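Local coordinates for protein D-mandelate dehydrogenase (Rhodotorula graminis, PDB 2W2K) that probably oxidises D-mandelate reversibly with a nicotinamide dinucleotide as cofactor, as a member of the D-isomer specific 2-hydroxyacid dehydrogenase family, at residues 25-30 with 326-331; 35-40 with 71-76. All coordinates share one frame; numbering follows the deposited sequence.

Contact 1 (25-30 with 326-331)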
loop_
_atom_site.group_PDB
_atom_site.type_symbol
_atom_site.label_atom_id
_atom_site.label_comp_id
_atom_site.label_asym_id
_atom_site.label_seq_id
_atom_site.Cartn_x
_atom_site.Cartn_y
_atom_site.Cartn_z
ATOM N N GLN B 25 -28.118 -12.716 29.107
ATOM C CA GLN B 25 -28.534 -12.932 30.513
ATOM C C GLN B 25 -29.266 -11.685 31.046
ATOM O O GLN B 25 -30.338 -11.786 31.657
ATOM C CB GLN B 25 -27.299 -13.290 31.385
ATOM C CG GLN B 25 -27.611 -13.759 32.848
ATOM C CD GLN B 25 -28.150 -12.660 33.767
ATOM O OE1 GLN B 25 -29.181 -12.852 34.431
ATOM N NE2 GLN B 25 -27.446 -11.512 33.832
ATOM N N LYS B 26 -28.685 -10.512 30.806
ATOM C CA LYS B 26 -29.263 -9.222 31.239
ATOM C C LYS B 26 -30.570 -8.816 30.509
ATOM O O LYS B 26 -31.444 -8.147 31.100
ATOM C CB LYS B 26 -28.206 -8.095 31.091
ATOM C CG LYS B 26 -26.983 -8.226 32.016
ATOM C CD LYS B 26 -25.840 -7.280 31.592
ATOM C CE LYS B 26 -24.745 -7.195 32.672
ATOM N NZ LYS B 26 -23.506 -6.483 32.157
ATOM N N PHE B 27 -30.693 -9.208 29.239
ATOM C CA PHE B 27 -31.785 -8.747 28.333
ATOM C C PHE B 27 -32.500 -9.928 27.647
ATOM O O PHE B 27 -31.845 -10.902 27.257
ATOM C CB PHE B 27 -31.184 -7.876 27.209
ATOM C CG PHE B 27 -30.619 -6.544 27.671
ATOM C CD1 PHE B 27 -31.466 -5.532 28.138
ATOM C CD2 PHE B 27 -29.235 -6.294 27.620
ATOM C CE1 PHE B 27 -30.946 -4.284 28.574
ATOM C CE2 PHE B 27 -28.708 -5.043 28.038
ATOM C CZ PHE B 27 -29.577 -4.042 28.514
ATOM N N GLU B 28 -33.830 -9.856 27.494
ATOM C CA GLU B 28 -34.553 -10.827 26.636
ATOM C C GLU B 28 -34.371 -10.428 25.160
ATOM O O GLU B 28 -34.936 -9.418 24.719
ATOM C CB GLU B 28 -36.058 -10.891 26.993
ATOM C CG GLU B 28 -36.861 -11.858 26.099
ATOM C CD GLU B 28 -38.374 -11.736 26.286
ATOM O OE1 GLU B 28 -38.813 -10.964 27.162
ATOM O OE2 GLU B 28 -39.119 -12.382 25.514
ATOM N N VAL B 29 -33.585 -11.211 24.407
ATOM C CA VAL B 29 -33.275 -10.905 22.983
ATOM C C VAL B 29 -34.252 -11.616 22.053
ATOM O O VAL B 29 -34.400 -12.857 22.110
ATOM C CB VAL B 29 -31.786 -11.268 22.615
ATOM C CG1 VAL B 29 -31.490 -10.985 21.096
ATOM C CG2 VAL B 29 -30.833 -10.420 23.448
ATOM N N ILE B 30 -34.935 -10.816 21.225
ATOM C CA ILE B 30 -36.012 -11.267 20.309
ATOM C C ILE B 30 -35.540 -11.248 18.819
ATOM O O ILE B 30 -35.305 -10.171 18.265
ATOM C CB ILE B 30 -37.279 -10.341 20.443
ATOM C CG1 ILE B 30 -37.648 -10.080 21.928
ATOM C CG2 ILE B 30 -38.454 -10.897 19.601
ATOM C CD1 ILE B 30 -38.474 -8.773 22.128
ATOM N N ARG B 326 -25.106 0.374 29.211
ATOM C CA ARG B 326 -24.971 1.707 29.845
ATOM C C ARG B 326 -26.320 2.456 29.954
ATOM O O ARG B 326 -26.701 2.882 31.040
ATOM C CB ARG B 326 -23.962 2.594 29.107
ATOM C CG ARG B 326 -22.505 2.166 29.292
ATOM C CD ARG B 326 -21.535 2.957 28.377
ATOM N NE ARG B 326 -21.545 4.404 28.626
ATOM C CZ ARG B 326 -20.715 5.066 29.442
ATOM N NH1 ARG B 326 -19.773 4.425 30.128
ATOM N NH2 ARG B 326 -20.835 6.386 29.563
ATOM N N PHE B 327 -27.020 2.600 28.821
ATOM C CA PHE B 327 -28.209 3.465 28.705
ATOM C C PHE B 327 -29.481 2.898 29.374
ATOM O O PHE B 327 -30.290 3.664 29.904
ATOM C CB PHE B 327 -28.469 3.776 27.212
ATOM C CG PHE B 327 -29.341 4.990 26.973
ATOM C CD1 PHE B 327 -28.821 6.286 27.083
ATOM C CD2 PHE B 327 -30.688 4.839 26.620
ATOM C CE1 PHE B 327 -29.617 7.414 26.852
ATOM C CE2 PHE B 327 -31.500 5.971 26.378
ATOM C CZ PHE B 327 -30.963 7.258 26.492
ATOM N N LEU B 328 -29.655 1.576 29.370
ATOM C CA LEU B 328 -30.841 0.950 30.012
ATOM C C LEU B 328 -30.650 0.442 31.446
ATOM O O LEU B 328 -31.631 0.378 32.216
ATOM C CB LEU B 328 -31.394 -0.215 29.154
ATOM C CG LEU B 328 -32.004 0.120 27.779
ATOM C CD1 LEU B 328 -32.656 -1.133 27.169
ATOM C CD2 LEU B 328 -33.017 1.283 27.877
ATOM N N LEU B 329 -29.426 0.044 31.795
ATOM C CA LEU B 329 -29.160 -0.610 33.109
ATOM C C LEU B 329 -28.270 0.196 34.096
ATOM O O LEU B 329 -28.433 0.086 35.325
ATOM C CB LEU B 329 -28.611 -2.031 32.930
ATOM C CG LEU B 329 -29.494 -3.060 32.190
ATOM C CD1 LEU B 329 -28.833 -4.423 32.084
ATOM C CD2 LEU B 329 -30.861 -3.172 32.826
ATOM N N GLN B 330 -27.358 1.004 33.574
ATOM C CA GLN B 330 -26.334 1.687 34.407
ATOM C C GLN B 330 -26.619 3.173 34.712
ATOM O O GLN B 330 -25.891 3.805 35.495
ATOM C CB GLN B 330 -24.939 1.560 33.743
ATOM C CG GLN B 330 -24.414 0.126 33.573
ATOM C CD GLN B 330 -23.054 0.074 32.851
ATOM O OE1 GLN B 330 -22.160 0.884 33.107
ATOM N NE2 GLN B 330 -22.906 -0.873 31.955
ATOM N N GLY B 331 -27.654 3.751 34.093
ATOM C CA GLY B 331 -27.905 5.204 34.223
ATOM C C GLY B 331 -26.809 6.100 33.642
ATOM O O GLY B 331 -26.648 7.244 34.077
#
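Leu-329 and Phe-27 reach for each other from opposite directions, and the branched end of the leucine meets the CZ and CE1 end of the phenyl ring at an oblique slant. Leu-329 CD1 lies 3.7 Å from Phe-27 CZ, and its CG is almost as near. The same methyl also touches the root of the neighbouring lysine, where Lys-26 CB lies 3.9 Å from Leu-329 CD1. The first torsion of Phe-27 sets CG beside the backbone N (chi1 -68°); from there the length of the ring brings CZ and CE1 to the leucines, though CB itself does not point at them. Leu-328, one residue earlier, presses its CD1 to 3.9 Å from Phe-27 CE1, so two consecutive leucines hold this end of the ring. A leucine suits position 329, exposed as it is, because its branched end lies against both the ring and the lysine methylenes. Lysine suits its partly exposed place: its methylenes lie beside Leu-329 while the extended chain takes NZ on to salt bridges with Asp-325 and Asp-22. No hydrogen bond crosses the contact. Phe-27 links helix 17-26 to strand 28-31; its ring also meets Phe-23 of helix 17-26 and touches Val-6 of strand 5-8, while Leu-328 also rests on Val-83 of strand 83-86, so the end of helix 310-330 packs against this parallel sheet.

Contact 2 (35-40 with 71-76)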
loop_
_atom_site.group_PDB
_atom_site.type_symbol
_atom_site.label_atom_id
_atom_site.label_comp_id
_atom_site.label_asym_id
_atom_site.label_seq_id
_atom_site.Cartn_x
_atom_site.Cartn_y
_atom_site.Cartn_z
ATOM N N THR B 35 -38.262 -11.124 6.659
ATOM C CA THR B 35 -38.545 -11.600 5.284
ATOM C C THR B 35 -38.387 -10.453 4.256
ATOM O O THR B 35 -37.414 -10.419 3.503
ATOM C CB THR B 35 -39.971 -12.264 5.152
ATOM O OG1 THR B 35 -40.998 -11.342 5.554
ATOM C CG2 THR B 35 -40.082 -13.534 6.002
ATOM N N THR B 36 -39.346 -9.522 4.229
ATOM C CA THR B 36 -39.265 -8.315 3.370
ATOM C C THR B 36 -39.579 -7.058 4.189
ATOM O O THR B 36 -40.128 -7.160 5.287
ATOM C CB THR B 36 -40.243 -8.388 2.148
ATOM O OG1 THR B 36 -41.608 -8.322 2.602
ATOM C CG2 THR B 36 -40.019 -9.671 1.338
ATOM N N HIS B 37 -39.226 -5.890 3.657
ATOM C CA HIS B 37 -39.517 -4.610 4.302
ATOM C C HIS B 37 -41.016 -4.408 4.591
ATOM O O HIS B 37 -41.407 -3.987 5.710
ATOM C CB HIS B 37 -38.966 -3.455 3.448
ATOM C CG HIS B 37 -39.568 -2.114 3.762
ATOM N ND1 HIS B 37 -39.063 -1.271 4.734
ATOM C CD2 HIS B 37 -40.631 -1.466 3.221
ATOM C CE1 HIS B 37 -39.790 -0.167 4.776
ATOM N NE2 HIS B 37 -40.758 -0.266 3.879
ATOM N N ASP B 38 -41.859 -4.660 3.582
ATOM C CA ASP B 38 -43.307 -4.465 3.754
ATOM C C ASP B 38 -43.866 -5.453 4.796
ATOM O O ASP B 38 -44.774 -5.105 5.567
ATOM C CB ASP B 38 -44.070 -4.588 2.412
ATOM C CG ASP B 38 -44.079 -3.263 1.590
ATOM O OD1 ASP B 38 -43.863 -2.141 2.128
ATOM O OD2 ASP B 38 -44.327 -3.357 0.378
ATOM N N GLY B 39 -43.328 -6.673 4.800
ATOM C CA GLY B 39 -43.696 -7.701 5.788
ATOM C C GLY B 39 -43.328 -7.335 7.234
ATOM O O GLY B 39 -44.074 -7.678 8.167
ATOM N N PHE B 40 -42.196 -6.635 7.410
ATOM C CA PHE B 40 -41.737 -6.099 8.733
ATOM C C PHE B 40 -42.644 -4.975 9.220
ATOM O O PHE B 40 -42.998 -4.923 10.402
ATOM C CB PHE B 40 -40.273 -5.609 8.634
ATOM C CG PHE B 40 -39.650 -5.135 9.957
ATOM C CD1 PHE B 40 -39.588 -5.972 11.087
ATOM C CD2 PHE B 40 -39.076 -3.876 10.034
ATOM C CE1 PHE B 40 -38.977 -5.529 12.290
ATOM C CE2 PHE B 40 -38.453 -3.408 11.227
ATOM C CZ PHE B 40 -38.416 -4.236 12.355
ATOM N N ALA B 71 -40.291 7.166 7.649
ATOM C CA ALA B 71 -41.358 7.658 8.543
ATOM C C ALA B 71 -42.520 6.659 8.758
ATOM O O ALA B 71 -43.011 6.519 9.900
ATOM C CB ALA B 71 -41.899 9.004 8.037
ATOM N N ASP B 72 -42.978 5.998 7.682
ATOM C CA ASP B 72 -44.099 5.031 7.788
ATOM C C ASP B 72 -43.759 3.815 8.670
ATOM O O ASP B 72 -44.568 3.420 9.503
ATOM C CB ASP B 72 -44.622 4.557 6.417
ATOM C CG ASP B 72 -45.963 3.783 6.528
ATOM O OD1 ASP B 72 -46.965 4.351 7.026
ATOM O OD2 ASP B 72 -46.023 2.607 6.129
ATOM N N LEU B 73 -42.580 3.219 8.453
ATOM C CA LEU B 73 -42.088 2.115 9.310
ATOM C C LEU B 73 -41.988 2.554 10.790
ATOM O O LEU B 73 -42.497 1.863 11.705
ATOM C CB LEU B 73 -40.732 1.601 8.769
ATOM C CG LEU B 73 -40.059 0.388 9.457
ATOM C CD1 LEU B 73 -39.145 -0.352 8.525
ATOM C CD2 LEU B 73 -39.278 0.832 10.721
ATOM N N ILE B 74 -41.327 3.687 11.013
ATOM C CA ILE B 74 -41.081 4.238 12.363
ATOM C C ILE B 74 -42.383 4.535 13.148
ATOM O O ILE B 74 -42.434 4.374 14.388
ATOM C CB ILE B 74 -40.131 5.488 12.268
ATOM C CG1 ILE B 74 -38.700 5.037 11.889
ATOM C CG2 ILE B 74 -40.115 6.325 13.546
ATOM C CD1 ILE B 74 -37.744 6.179 11.460
ATOM N N SER B 75 -43.428 4.943 12.423
ATOM C CA SER B 75 -44.736 5.248 13.019
ATOM C C SER B 75 -45.381 4.042 13.733
ATOM O O SER B 75 -46.296 4.216 14.552
ATOM C CB SER B 75 -45.713 5.846 11.977
ATOM O OG SER B 75 -46.317 4.836 11.163
ATOM N N HIS B 76 -44.916 2.829 13.432
ATOM C CA HIS B 76 -45.496 1.620 14.046
ATOM C C HIS B 76 -44.632 1.004 15.158
ATOM O O HIS B 76 -44.964 -0.064 15.640
ATOM C CB HIS B 76 -45.804 0.560 12.979
ATOM C CG HIS B 76 -46.778 1.038 11.937
ATOM N ND1 HIS B 76 -48.063 1.429 12.248
ATOM C CD2 HIS B 76 -46.640 1.226 10.603
ATOM C CE1 HIS B 76 -48.681 1.824 11.147
ATOM N NE2 HIS B 76 -47.839 1.712 10.136
#
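One methyl of Leu-73, CD1, touches two rings of helix 37-45. It lies 3.8 Å from His-37 CE1, meeting that imidazole obliquely, and 3.8 Å from Phe-40 CD2, where it comes to the edge of the phenyl ring near its plane. Leucine fits because its CB already points across and CG, anti to the backbone N (chi1 -177°), extends the branch between residues i and i+3 of the facing helix. Phe-40 likewise has CG anti to N (chi1 -176°), which brings the CD2-CE2 edge of the ring to Leu-73; its remaining surroundings include Leu-34 and Tyr-49. The imidazole is positioned by a hydrogen bond from His-37 ND1 to the carbonyl of Ser-66. Further out, Thr-36 is the N-cap: its OG1 accepts from Gly-39 N at 3.2 Å, tying down the first turn that presents both rings. In the other segment, Ser-75 OG donates to Asp-72 O at 2.8 Å. Between the two segments the contact is apolar and without hydrogen bonds; the Lys-41 to Asp-72 salt bridge adds a polar link between the same helices, and the ND1 bond to a carbonyl implies that this nitrogen carries a proton.

Overall arrangement
From the N terminus, the chain lays down strand 5-8 and helix 17-26, then enters edge strand 28-31 through the first segment of contact 1. Helix 37-45 follows directly and supplies the first half of contact 2, which closes a short loop through strand 54-57 to helix 71-74. Contact 1 closes only after the chain has passed through the seven-stranded Rossmann-type coenzyme sheet and returned along helix 310-330, so the short loop of contact 2 is enclosed within the long one. Both involve the five-stranded parallel domain: contact 1 joins the C-terminal helix to it, contact 2 pairs two of its own helices. The two contacts do not touch: their centres are about 25 Å apart and their nearest atoms about 8 Å.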